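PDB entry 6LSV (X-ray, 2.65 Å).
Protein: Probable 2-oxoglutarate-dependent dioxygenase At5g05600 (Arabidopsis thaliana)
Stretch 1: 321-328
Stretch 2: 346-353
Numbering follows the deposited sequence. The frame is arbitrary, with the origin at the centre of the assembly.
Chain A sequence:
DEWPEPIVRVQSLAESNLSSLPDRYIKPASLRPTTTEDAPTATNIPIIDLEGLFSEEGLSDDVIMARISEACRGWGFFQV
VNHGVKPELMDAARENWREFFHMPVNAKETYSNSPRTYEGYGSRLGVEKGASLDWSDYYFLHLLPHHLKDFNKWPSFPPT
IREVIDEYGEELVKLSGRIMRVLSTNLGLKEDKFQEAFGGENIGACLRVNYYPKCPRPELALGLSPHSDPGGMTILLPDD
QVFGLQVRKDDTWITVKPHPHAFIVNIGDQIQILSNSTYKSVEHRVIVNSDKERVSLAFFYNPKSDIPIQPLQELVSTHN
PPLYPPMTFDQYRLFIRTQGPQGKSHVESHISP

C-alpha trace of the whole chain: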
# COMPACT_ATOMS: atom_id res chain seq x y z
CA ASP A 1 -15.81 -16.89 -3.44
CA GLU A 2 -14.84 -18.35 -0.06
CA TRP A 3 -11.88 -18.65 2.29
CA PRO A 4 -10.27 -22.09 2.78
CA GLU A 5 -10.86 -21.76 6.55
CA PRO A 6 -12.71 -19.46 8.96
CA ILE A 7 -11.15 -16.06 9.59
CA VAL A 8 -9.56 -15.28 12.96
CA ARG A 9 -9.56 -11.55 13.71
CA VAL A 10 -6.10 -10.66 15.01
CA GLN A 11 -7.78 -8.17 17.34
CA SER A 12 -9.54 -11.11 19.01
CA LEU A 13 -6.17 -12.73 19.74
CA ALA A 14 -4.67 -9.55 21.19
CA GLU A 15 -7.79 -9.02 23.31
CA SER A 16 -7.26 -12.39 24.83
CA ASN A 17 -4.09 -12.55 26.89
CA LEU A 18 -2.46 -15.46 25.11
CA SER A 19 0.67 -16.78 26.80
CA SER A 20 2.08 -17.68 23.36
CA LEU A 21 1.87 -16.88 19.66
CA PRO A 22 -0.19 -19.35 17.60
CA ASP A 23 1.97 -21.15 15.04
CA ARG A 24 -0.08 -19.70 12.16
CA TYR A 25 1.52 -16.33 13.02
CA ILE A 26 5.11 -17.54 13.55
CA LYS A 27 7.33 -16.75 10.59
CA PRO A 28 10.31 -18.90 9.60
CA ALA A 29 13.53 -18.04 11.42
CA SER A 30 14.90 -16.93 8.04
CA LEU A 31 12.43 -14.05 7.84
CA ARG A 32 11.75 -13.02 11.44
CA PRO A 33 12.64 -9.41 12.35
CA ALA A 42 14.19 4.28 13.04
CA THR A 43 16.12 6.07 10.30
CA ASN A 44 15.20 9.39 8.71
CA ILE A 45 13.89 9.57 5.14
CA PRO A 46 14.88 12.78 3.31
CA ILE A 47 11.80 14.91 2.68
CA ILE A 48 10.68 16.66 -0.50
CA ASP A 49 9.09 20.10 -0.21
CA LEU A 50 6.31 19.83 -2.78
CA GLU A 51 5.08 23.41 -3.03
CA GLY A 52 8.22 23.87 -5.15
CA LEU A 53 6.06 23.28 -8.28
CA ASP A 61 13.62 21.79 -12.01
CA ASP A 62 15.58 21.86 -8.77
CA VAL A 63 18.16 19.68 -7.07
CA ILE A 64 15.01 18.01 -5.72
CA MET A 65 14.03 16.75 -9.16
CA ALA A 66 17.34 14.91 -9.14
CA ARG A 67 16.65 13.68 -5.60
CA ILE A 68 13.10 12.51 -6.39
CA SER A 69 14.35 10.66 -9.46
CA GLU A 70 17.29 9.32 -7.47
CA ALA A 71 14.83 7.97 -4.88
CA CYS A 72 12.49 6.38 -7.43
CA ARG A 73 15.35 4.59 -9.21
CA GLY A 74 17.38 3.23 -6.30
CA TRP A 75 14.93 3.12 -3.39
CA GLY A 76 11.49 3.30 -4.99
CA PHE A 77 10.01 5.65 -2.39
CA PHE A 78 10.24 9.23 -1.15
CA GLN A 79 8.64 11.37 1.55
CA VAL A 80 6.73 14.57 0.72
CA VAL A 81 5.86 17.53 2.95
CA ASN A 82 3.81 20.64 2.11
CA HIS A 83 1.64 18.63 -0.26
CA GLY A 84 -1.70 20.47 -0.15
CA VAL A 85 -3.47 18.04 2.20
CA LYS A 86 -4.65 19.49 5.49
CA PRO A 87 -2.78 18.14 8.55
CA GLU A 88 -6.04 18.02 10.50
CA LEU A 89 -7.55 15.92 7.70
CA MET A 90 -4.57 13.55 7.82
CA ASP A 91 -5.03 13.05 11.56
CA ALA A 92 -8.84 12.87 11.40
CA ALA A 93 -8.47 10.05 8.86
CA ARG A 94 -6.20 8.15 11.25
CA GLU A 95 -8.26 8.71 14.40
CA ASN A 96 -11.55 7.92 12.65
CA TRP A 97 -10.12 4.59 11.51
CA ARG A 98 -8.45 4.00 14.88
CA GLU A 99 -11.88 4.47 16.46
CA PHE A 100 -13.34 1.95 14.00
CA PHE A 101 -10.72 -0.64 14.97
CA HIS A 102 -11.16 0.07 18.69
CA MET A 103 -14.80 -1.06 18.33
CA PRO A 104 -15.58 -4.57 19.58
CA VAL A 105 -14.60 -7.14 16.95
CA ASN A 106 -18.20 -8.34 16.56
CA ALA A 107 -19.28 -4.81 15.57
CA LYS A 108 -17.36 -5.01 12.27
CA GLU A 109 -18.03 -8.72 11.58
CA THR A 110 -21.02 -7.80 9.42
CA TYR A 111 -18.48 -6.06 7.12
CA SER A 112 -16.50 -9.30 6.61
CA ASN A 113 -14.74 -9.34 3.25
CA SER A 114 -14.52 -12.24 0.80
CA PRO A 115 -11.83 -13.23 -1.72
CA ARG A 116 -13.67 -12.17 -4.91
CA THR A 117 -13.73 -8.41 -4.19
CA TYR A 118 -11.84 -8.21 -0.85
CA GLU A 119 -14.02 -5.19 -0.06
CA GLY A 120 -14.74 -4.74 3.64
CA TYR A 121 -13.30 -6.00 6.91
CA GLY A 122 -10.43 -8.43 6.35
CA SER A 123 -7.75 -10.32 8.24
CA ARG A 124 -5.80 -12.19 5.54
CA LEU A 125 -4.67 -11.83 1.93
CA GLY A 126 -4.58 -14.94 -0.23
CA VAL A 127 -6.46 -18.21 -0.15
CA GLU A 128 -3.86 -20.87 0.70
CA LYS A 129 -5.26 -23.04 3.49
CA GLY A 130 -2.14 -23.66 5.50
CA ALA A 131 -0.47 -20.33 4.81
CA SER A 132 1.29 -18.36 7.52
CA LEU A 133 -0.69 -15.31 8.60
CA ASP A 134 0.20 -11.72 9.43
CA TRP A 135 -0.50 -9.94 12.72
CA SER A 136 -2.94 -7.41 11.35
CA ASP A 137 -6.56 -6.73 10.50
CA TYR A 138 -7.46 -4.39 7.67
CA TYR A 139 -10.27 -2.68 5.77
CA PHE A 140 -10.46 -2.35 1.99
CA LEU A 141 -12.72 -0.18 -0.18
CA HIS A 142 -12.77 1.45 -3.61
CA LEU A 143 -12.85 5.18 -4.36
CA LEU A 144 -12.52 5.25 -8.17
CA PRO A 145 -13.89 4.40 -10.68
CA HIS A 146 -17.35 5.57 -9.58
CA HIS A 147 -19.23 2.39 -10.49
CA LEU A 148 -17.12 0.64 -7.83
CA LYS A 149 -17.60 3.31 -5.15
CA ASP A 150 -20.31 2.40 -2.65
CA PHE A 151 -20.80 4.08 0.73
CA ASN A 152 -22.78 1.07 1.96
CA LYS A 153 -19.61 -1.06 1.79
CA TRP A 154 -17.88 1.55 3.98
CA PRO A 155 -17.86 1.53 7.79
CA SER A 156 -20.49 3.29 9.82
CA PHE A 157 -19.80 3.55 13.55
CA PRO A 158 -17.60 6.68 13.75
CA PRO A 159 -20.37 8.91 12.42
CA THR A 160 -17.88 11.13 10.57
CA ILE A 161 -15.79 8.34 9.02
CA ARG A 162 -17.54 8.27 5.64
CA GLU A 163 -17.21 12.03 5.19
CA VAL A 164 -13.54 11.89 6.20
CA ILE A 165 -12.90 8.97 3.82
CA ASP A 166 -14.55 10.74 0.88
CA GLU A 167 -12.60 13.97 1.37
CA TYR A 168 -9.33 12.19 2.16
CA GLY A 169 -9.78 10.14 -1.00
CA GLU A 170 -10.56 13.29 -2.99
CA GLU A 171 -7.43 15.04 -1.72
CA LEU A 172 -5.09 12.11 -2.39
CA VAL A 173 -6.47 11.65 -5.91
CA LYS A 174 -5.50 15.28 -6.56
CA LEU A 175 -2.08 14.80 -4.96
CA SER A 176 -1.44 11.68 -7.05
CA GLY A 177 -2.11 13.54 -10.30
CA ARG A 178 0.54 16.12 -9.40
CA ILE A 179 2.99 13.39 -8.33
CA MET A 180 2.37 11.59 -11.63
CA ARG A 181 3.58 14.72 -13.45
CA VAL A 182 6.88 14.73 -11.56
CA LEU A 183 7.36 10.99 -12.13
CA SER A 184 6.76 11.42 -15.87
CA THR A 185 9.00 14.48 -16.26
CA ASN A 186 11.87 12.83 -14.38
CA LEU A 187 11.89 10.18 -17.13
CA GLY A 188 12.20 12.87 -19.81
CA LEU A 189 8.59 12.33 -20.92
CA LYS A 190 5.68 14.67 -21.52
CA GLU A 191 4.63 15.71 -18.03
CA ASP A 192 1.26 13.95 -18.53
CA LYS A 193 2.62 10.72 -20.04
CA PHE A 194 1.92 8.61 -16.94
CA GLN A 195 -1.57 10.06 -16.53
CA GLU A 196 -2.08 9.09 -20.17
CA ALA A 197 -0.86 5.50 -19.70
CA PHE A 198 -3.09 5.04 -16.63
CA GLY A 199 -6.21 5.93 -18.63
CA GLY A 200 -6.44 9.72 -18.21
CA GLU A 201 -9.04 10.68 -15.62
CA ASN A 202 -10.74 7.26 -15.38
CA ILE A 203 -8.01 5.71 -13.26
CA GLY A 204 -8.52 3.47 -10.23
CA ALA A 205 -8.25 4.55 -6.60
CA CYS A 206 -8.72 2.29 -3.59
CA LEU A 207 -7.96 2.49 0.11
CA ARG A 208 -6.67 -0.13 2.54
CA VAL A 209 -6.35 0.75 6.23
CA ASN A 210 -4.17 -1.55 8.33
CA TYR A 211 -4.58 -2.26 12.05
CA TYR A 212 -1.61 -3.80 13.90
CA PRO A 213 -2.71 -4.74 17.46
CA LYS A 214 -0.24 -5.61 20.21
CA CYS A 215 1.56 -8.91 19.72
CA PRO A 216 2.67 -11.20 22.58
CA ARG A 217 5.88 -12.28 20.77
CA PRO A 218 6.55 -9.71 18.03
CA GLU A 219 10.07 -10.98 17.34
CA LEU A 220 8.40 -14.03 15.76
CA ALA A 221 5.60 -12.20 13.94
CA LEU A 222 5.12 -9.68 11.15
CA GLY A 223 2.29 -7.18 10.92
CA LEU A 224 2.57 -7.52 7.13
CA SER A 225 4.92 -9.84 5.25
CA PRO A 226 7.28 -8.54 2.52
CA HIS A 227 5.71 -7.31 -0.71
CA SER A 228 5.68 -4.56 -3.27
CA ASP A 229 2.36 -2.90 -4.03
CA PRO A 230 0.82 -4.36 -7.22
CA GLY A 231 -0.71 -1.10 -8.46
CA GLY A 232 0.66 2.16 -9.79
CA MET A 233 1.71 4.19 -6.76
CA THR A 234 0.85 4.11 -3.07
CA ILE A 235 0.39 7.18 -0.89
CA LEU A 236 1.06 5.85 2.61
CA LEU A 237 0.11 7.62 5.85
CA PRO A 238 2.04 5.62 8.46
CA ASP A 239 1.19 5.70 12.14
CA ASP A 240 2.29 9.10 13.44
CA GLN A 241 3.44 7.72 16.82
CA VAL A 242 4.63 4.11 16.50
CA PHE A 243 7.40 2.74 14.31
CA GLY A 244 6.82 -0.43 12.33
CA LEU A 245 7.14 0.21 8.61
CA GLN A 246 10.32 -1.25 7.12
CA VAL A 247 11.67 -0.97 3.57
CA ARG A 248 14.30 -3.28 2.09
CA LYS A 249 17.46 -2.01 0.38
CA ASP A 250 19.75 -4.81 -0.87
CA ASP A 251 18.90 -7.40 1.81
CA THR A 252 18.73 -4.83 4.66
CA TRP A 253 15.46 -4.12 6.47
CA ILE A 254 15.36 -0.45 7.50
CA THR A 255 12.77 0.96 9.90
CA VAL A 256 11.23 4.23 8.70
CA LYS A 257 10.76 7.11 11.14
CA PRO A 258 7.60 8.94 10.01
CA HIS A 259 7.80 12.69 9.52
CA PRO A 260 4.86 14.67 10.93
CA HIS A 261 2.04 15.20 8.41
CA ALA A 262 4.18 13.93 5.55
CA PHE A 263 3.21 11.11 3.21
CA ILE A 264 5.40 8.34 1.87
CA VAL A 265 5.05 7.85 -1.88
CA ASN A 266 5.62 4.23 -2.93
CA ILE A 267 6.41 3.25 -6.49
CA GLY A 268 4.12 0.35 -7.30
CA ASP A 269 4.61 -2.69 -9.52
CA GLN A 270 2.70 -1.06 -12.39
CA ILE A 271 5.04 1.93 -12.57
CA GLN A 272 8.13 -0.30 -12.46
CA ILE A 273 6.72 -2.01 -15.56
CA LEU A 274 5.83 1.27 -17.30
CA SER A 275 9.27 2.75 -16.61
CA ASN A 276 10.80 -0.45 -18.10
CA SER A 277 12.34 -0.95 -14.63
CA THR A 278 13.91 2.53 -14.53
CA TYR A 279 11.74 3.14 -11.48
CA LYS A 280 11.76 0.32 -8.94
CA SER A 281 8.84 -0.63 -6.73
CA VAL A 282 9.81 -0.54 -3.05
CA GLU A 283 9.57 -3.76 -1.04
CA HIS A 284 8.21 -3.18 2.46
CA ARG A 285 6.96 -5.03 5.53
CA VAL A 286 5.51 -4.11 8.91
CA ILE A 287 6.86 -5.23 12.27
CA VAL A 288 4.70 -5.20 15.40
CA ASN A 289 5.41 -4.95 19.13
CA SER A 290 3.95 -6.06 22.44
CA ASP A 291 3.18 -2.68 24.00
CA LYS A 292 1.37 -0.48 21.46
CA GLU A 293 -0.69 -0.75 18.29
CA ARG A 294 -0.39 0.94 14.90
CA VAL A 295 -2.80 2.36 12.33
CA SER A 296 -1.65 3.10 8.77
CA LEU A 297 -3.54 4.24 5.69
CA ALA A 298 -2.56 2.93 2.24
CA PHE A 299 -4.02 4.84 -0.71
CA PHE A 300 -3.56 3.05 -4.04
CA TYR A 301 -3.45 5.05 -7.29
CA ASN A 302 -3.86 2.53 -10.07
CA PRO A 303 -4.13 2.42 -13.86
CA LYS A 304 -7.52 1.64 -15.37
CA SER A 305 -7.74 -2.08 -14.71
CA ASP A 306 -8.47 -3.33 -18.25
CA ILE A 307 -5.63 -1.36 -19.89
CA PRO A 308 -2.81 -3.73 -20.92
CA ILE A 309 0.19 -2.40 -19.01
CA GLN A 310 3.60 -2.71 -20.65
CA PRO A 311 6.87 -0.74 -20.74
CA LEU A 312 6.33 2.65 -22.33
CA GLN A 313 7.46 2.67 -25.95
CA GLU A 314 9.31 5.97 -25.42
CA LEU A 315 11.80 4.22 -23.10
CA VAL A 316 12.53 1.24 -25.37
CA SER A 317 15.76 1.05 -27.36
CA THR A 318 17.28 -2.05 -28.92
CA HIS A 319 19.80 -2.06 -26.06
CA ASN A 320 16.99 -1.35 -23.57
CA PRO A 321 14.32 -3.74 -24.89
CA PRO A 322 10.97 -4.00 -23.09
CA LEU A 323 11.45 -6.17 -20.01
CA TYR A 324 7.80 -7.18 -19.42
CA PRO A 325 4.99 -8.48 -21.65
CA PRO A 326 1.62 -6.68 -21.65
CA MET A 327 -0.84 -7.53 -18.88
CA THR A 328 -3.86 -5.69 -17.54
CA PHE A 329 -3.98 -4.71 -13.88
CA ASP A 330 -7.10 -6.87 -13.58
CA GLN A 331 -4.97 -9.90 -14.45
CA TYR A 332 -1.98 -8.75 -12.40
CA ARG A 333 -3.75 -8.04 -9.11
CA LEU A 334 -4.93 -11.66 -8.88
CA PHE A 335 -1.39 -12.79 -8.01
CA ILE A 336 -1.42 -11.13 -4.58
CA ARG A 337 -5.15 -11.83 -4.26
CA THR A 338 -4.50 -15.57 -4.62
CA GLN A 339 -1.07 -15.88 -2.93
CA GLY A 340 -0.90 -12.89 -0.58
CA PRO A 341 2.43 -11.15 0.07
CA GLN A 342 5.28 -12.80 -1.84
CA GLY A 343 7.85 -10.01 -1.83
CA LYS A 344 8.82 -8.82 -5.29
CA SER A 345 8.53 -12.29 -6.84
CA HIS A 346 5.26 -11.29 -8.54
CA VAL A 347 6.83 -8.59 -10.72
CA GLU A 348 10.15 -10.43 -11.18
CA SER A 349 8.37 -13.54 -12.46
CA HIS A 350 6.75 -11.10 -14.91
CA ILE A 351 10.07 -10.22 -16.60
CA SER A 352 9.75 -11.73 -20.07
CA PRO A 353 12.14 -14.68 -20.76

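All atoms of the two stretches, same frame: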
# COMPACT_ATOMS: atom_id res chain seq x y z
N PRO A 321 15.58 -3.17 -24.40
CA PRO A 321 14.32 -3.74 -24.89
C PRO A 321 13.28 -3.78 -23.79
O PRO A 321 13.62 -3.66 -22.60
CB PRO A 321 14.73 -5.15 -25.33
CG PRO A 321 15.90 -5.48 -24.47
CD PRO A 321 16.64 -4.19 -24.28
N PRO A 322 12.00 -3.94 -24.13
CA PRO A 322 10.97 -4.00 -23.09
C PRO A 322 11.11 -5.26 -22.26
O PRO A 322 11.20 -6.37 -22.79
CB PRO A 322 9.66 -3.99 -23.90
CG PRO A 322 10.05 -4.58 -25.22
CD PRO A 322 11.43 -4.06 -25.48
N LEU A 323 11.13 -5.08 -20.93
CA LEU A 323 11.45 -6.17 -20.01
C LEU A 323 10.22 -6.95 -19.54
O LEU A 323 10.39 -7.97 -18.87
CB LEU A 323 12.19 -5.62 -18.79
CG LEU A 323 13.63 -5.15 -19.04
CD1 LEU A 323 14.03 -4.09 -18.01
CD2 LEU A 323 14.59 -6.32 -19.00
N TYR A 324 9.01 -6.51 -19.87
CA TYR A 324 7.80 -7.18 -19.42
C TYR A 324 6.78 -7.26 -20.55
O TYR A 324 6.62 -6.30 -21.31
CB TYR A 324 7.15 -6.47 -18.22
CG TYR A 324 8.09 -6.11 -17.09
CD1 TYR A 324 8.80 -4.91 -17.12
CD2 TYR A 324 8.24 -6.94 -15.99
CE1 TYR A 324 9.65 -4.57 -16.09
CE2 TYR A 324 9.09 -6.59 -14.95
CZ TYR A 324 9.80 -5.41 -15.01
OH TYR A 324 10.64 -5.06 -13.98
N PRO A 325 6.08 -8.38 -20.68
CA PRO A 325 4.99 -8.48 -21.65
C PRO A 325 3.77 -7.70 -21.18
O PRO A 325 3.68 -7.33 -20.00
CB PRO A 325 4.69 -9.98 -21.71
CG PRO A 325 5.13 -10.49 -20.37
CD PRO A 325 6.34 -9.68 -20.03
N PRO A 326 2.82 -7.42 -22.07
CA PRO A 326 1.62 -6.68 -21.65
C PRO A 326 0.71 -7.52 -20.77
O PRO A 326 0.54 -8.73 -20.99
CB PRO A 326 0.94 -6.32 -22.98
CG PRO A 326 1.45 -7.36 -23.95
CD PRO A 326 2.86 -7.62 -23.53
N MET A 327 0.11 -6.87 -19.77
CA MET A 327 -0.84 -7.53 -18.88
C MET A 327 -1.68 -6.46 -18.20
O MET A 327 -1.13 -5.49 -17.67
CB MET A 327 -0.12 -8.40 -17.84
CG MET A 327 -1.05 -9.12 -16.87
SD MET A 327 -0.19 -10.07 -15.60
CE MET A 327 -0.05 -11.67 -16.38
N THR A 328 -2.99 -6.64 -18.22
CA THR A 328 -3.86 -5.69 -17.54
C THR A 328 -3.64 -5.77 -16.03
O THR A 328 -3.14 -6.76 -15.49
CB THR A 328 -5.33 -5.97 -17.86
OG1 THR A 328 -5.74 -7.18 -17.22
CG2 THR A 328 -5.54 -6.09 -19.36
N HIS A 346 6.35 -11.44 -7.58
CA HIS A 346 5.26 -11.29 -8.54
C HIS A 346 5.71 -10.52 -9.77
O HIS A 346 5.45 -10.93 -10.91
CB HIS A 346 4.06 -10.61 -7.88
CG HIS A 346 3.31 -11.49 -6.92
ND1 HIS A 346 2.76 -11.02 -5.75
CD2 HIS A 346 3.02 -12.81 -6.97
CE1 HIS A 346 2.17 -12.01 -5.11
NE2 HIS A 346 2.31 -13.11 -5.83
N VAL A 347 6.39 -9.38 -9.58
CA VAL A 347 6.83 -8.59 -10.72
C VAL A 347 8.09 -9.20 -11.36
O VAL A 347 8.28 -9.08 -12.58
CB VAL A 347 7.06 -7.12 -10.32
CG1 VAL A 347 8.16 -7.00 -9.27
CG2 VAL A 347 7.38 -6.26 -11.54
N GLU A 348 8.94 -9.86 -10.59
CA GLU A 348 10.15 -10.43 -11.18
C GLU A 348 9.86 -11.70 -11.97
O GLU A 348 10.57 -11.99 -12.93
CB GLU A 348 11.19 -10.68 -10.09
CG GLU A 348 12.24 -9.57 -10.03
CD GLU A 348 12.68 -9.25 -8.61
OE1 GLU A 348 12.65 -10.17 -7.77
OE2 GLU A 348 13.04 -8.08 -8.34
N SER A 349 8.82 -12.46 -11.59
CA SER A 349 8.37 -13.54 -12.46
C SER A 349 7.62 -13.03 -13.68
O SER A 349 7.24 -13.83 -14.54
CB SER A 349 7.48 -14.51 -11.68
OG SER A 349 6.18 -13.98 -11.53
N HIS A 350 7.39 -11.72 -13.77
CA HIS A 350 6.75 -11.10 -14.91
C HIS A 350 7.75 -10.64 -15.97
O HIS A 350 7.35 -10.35 -17.10
CB HIS A 350 5.89 -9.91 -14.44
CG HIS A 350 4.90 -9.42 -15.45
ND1 HIS A 350 4.02 -10.25 -16.10
CD2 HIS A 350 4.65 -8.17 -15.90
CE1 HIS A 350 3.27 -9.53 -16.92
NE2 HIS A 350 3.63 -8.27 -16.82
N ILE A 351 9.04 -10.56 -15.62
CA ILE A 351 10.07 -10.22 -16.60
C ILE A 351 10.05 -11.26 -17.71
O ILE A 351 10.20 -12.47 -17.46
CB ILE A 351 11.45 -10.14 -15.94
CG1 ILE A 351 11.64 -8.80 -15.22
CG2 ILE A 351 12.55 -10.32 -16.97
CD1 ILE A 351 12.77 -8.79 -14.21
N SER A 352 9.85 -10.81 -18.95
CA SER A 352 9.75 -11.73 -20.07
C SER A 352 11.05 -12.51 -20.24
O SER A 352 12.14 -12.00 -19.94
CB SER A 352 9.40 -10.98 -21.35
OG SER A 352 9.99 -9.69 -21.38
N PRO A 353 10.98 -13.78 -20.70
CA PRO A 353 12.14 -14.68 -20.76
C PRO A 353 13.28 -14.17 -21.63
O PRO A 353 13.03 -13.38 -22.54
CB PRO A 353 11.54 -15.97 -21.35
CG PRO A 353 10.27 -15.56 -22.01
CD PRO A 353 9.75 -14.42 -21.20
O HOH W 1 2.43 -5.66 -17.60

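Stretch 1 is mostly an extended loop, rich in prolines, while stretch 2 leaves a helix after E348 and runs on as a loop to the C-terminus. The closest CA atoms across the stretches are those of Y324 and I351, 4.7 Å apart. Here the carbonyl of L323 gathers several donors: S352 N gives it a hydrogen bond of 2.9 Å to L323 O, S352 OG adds a weak one of 3.1 Å to the same oxygen, and I351 CA approaches L323 O at 3.2 Å in a CA-H...O contact. A serine suits this position because its short side chain, directed toward stretch 1, brings a hydroxyl to the carbonyl its own backbone NH already binds.

Two aromatic residues, Y324 and H350, form the buried centre. Y324 meets stretch 2 along one side of its ring: CE2 packs against I351 CG1 at 3.4 Å and V347 CG2 at 3.8 Å, while V347 O lies at the ring edge, 3.5 Å from CE2. The broad ring can thus serve both aliphatic side chains, and its hydroxyl is hydrogen-bonded elsewhere in the structure. The Y324 and H350 rings meet rim to rim, with centroids 5.9 Å apart and planes inclined by 25°.

H350, with chi1 in the t well, brings the end of its side chain nearer stretch 1. P325 CD lies over one face of the imidazole, a place suited to a compact, apolar proline ring. M327 points its CA-to-CB bond toward stretch 2, with CB 3.7 Å from H350 CE1; its side chain is t at chi1 and chi2, and SD lies 4.4 Å from the H350 ring centroid, obliquely. A water hydrogen-bonds both H350 NE2 (3.0 Å) and P325 O (3.2 Å), giving the polar imidazole a link to the proline backbone. In all, the contact buries 435 Å².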